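Local coordinates for uncharacterized protein (Bacteroides fragilis, PDB 3NNG), which is of unknown function but carries a calcium-binding F5/8 type C domain, a galactose-binding-like beta-sandwich that in relatives often binds carbohydrates or other ligands, at residues A42-E46 against I47-W51. The protein carries 1 engineered substitution. Residues are numbered along the deposited sequence; the frame is centred on the assembly and turned at random.
With CA (calcium ion), chain C.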
loop_
_atom_site.group_PDB
_atom_site.type_symbol
_atom_site.label_atom_id
_atom_site.label_comp_id
_atom_site.label_asym_id
_atom_site.label_seq_id
_atom_site.Cartn_x
_atom_site.Cartn_y
_atom_site.Cartn_z
ATOM N N ALA A 42 -0.433 -2.319 8.626
ATOM C CA ALA A 42 -0.585 -2.806 7.251
ATOM C C ALA A 42 0.498 -3.805 6.812
ATOM O O ALA A 42 0.371 -4.438 5.756
ATOM C CB ALA A 42 -0.634 -1.635 6.272
ATOM N N ILE A 43 1.573 -3.931 7.591
ATOM C CA ILE A 43 2.675 -4.814 7.194
ATOM C C ILE A 43 3.060 -5.835 8.272
ATOM O O ILE A 43 4.213 -6.254 8.344
ATOM C CB ILE A 43 3.940 -4.015 6.780
ATOM C CG1 ILE A 43 4.414 -3.122 7.932
ATOM C CG2 ILE A 43 3.663 -3.160 5.518
ATOM C CD1 ILE A 43 5.896 -2.784 7.868
ATOM N N ASP A 44 2.105 -6.239 9.107
ATOM C CA ASP A 44 2.433 -7.141 10.217
ATOM C C ASP A 44 2.052 -8.602 9.966
ATOM O O ASP A 44 2.254 -9.456 10.827
ATOM C CB ASP A 44 1.830 -6.637 11.538
ATOM C CG ASP A 44 0.312 -6.639 11.531
ATOM O OD1 ASP A 44 -0.273 -7.174 10.567
ATOM O OD2 ASP A 44 -0.293 -6.117 12.496
ATOM N N GLY A 45 1.514 -8.882 8.783
ATOM C CA GLY A 45 1.175 -10.239 8.389
ATOM C C GLY A 45 -0.197 -10.717 8.826
ATOM O O GLY A 45 -0.545 -11.870 8.577
ATOM N N GLU A 46 -0.977 -9.840 9.460
ATOM C CA GLU A 46 -2.249 -10.234 10.060
ATOM C C GLU A 46 -3.457 -9.565 9.383
ATOM O O GLU A 46 -3.521 -8.347 9.297
ATOM C CB GLU A 46 -2.235 -9.891 11.548
ATOM C CG GLU A 46 -3.591 -10.025 12.243
ATOM C CD GLU A 46 -4.116 -11.446 12.187
ATOM O OE1 GLU A 46 -5.273 -11.645 11.751
ATOM O OE2 GLU A 46 -3.364 -12.364 12.566
ATOM N N ILE A 47 -4.431 -10.344 8.924
ATOM C CA ILE A 47 -5.565 -9.750 8.214
ATOM C C ILE A 47 -6.460 -8.918 9.135
ATOM O O ILE A 47 -7.119 -7.962 8.706
ATOM C CB ILE A 47 -6.402 -10.813 7.442
ATOM C CG1 ILE A 47 -7.418 -10.135 6.519
ATOM C CG2 ILE A 47 -7.081 -11.815 8.413
ATOM C CD1 ILE A 47 -6.832 -9.600 5.208
ATOM N N ASN A 48 -6.446 -9.256 10.418
ATOM C CA ASN A 48 -7.364 -8.635 11.365
ATOM C C ASN A 48 -6.856 -7.363 12.016
ATOM O O ASN A 48 -7.548 -6.767 12.834
ATOM C CB ASN A 48 -7.814 -9.643 12.418
ATOM C CG ASN A 48 -8.884 -10.579 11.885
ATOM O OD1 ASN A 48 -9.929 -10.126 11.408
ATOM N ND2 ASN A 48 -8.625 -11.886 11.945
ATOM N N THR A 49 -5.655 -6.934 11.644
ATOM C CA THR A 49 -5.182 -5.620 12.064
ATOM C C THR A 49 -5.041 -4.786 10.806
ATOM O O THR A 49 -4.633 -5.290 9.764
ATOM C CB THR A 49 -3.844 -5.708 12.796
ATOM O OG1 THR A 49 -2.871 -6.275 11.918
ATOM C CG2 THR A 49 -3.968 -6.600 14.056
ATOM N N THR A 50 -5.386 -3.513 10.873
ATOM C CA THR A 50 -5.407 -2.753 9.646
ATOM C C THR A 50 -4.980 -1.315 9.854
ATOM O O THR A 50 -5.174 -0.738 10.936
ATOM C CB THR A 50 -6.823 -2.774 9.034
ATOM O OG1 THR A 50 -6.825 -2.083 7.781
ATOM C CG2 THR A 50 -7.788 -2.096 9.990
ATOM N N TRP A 51 -4.370 -0.753 8.814
ATOM C CA TRP A 51 -4.232 0.687 8.698
ATOM C C TRP A 51 -5.593 1.241 8.273
ATOM O O TRP A 51 -6.263 0.674 7.415
ATOM C CB TRP A 51 -3.161 1.055 7.660
ATOM C CG TRP A 51 -3.123 2.521 7.374
ATOM C CD1 TRP A 51 -2.856 3.517 8.268
ATOM C CD2 TRP A 51 -3.372 3.170 6.111
ATOM N NE1 TRP A 51 -2.903 4.741 7.642
ATOM C CE2 TRP A 51 -3.223 4.560 6.329
ATOM C CE3 TRP A 51 -3.692 2.709 4.830
ATOM C CZ2 TRP A 51 -3.401 5.497 5.299
ATOM C CZ3 TRP A 51 -3.865 3.643 3.812
ATOM C CH2 TRP A 51 -3.719 5.019 4.054
HETATM CA CA CA C . -2.359 -6.290 9.257
#
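Asp44 and Thr49 meet beside a calcium ion that the loop between helix 34-37 and strand 51-54 wraps around. The two carboxylate oxygens of Asp44 divide the work: OD1 binds the metal at 2.6 Å, while OD2 accepts, through its syn lone pair, the hydroxyl OG1 of Thr49 at 2.6 Å. A chi1 of 65° sets CG of Asp44 between its own backbone N and carbonyl carbon, which turns OD1 to the ion and OD2 to Thr49. Thr49 is a double ligand, giving calcium its OG1 at 2.7 Å and its backbone O; threonine suits this place because one hydroxyl can offer its oxygen to the ion and its proton to Asp44. Glu46 contributes its backbone O, 2.4 Å from the calcium. Leu41, just before this loop segment, and Ala152 and Glu153 of strand 148-159 complete the shell, so the ion bridges loop and strand.

Hydrogen bonds shape the loop that presents these oxygens. Asp44 OD1 also receives the backbone N of Glu46 (3.0 Å), from above the carboxylate plane, making an Asx turn; between them Gly45 takes a positive phi of 86°, readily reached without a side chain. From Glu46 to Thr49 runs a type I turn whose closing N-H to O bond is weak. The Glu46 side chain bends at chi2 (61°) and folds back over this turn, its OE1 accepting the backbone N of Asn48 at 3.0 Å on the anti lone pair, and a weak bond from Asn48 ND2.

Apolar packing finishes the loop where it enters the sandwich: the methyl of Ala42 rests on CB of Trp51 at 3.9 Å, and alanine's small side chain lets the two arms of the loop come close here.

Hard oxygen ligands, two of them carboxylates, suit calcium, and the metal probably offsets the negative charge gathered here while holding the loop against strand 148-159.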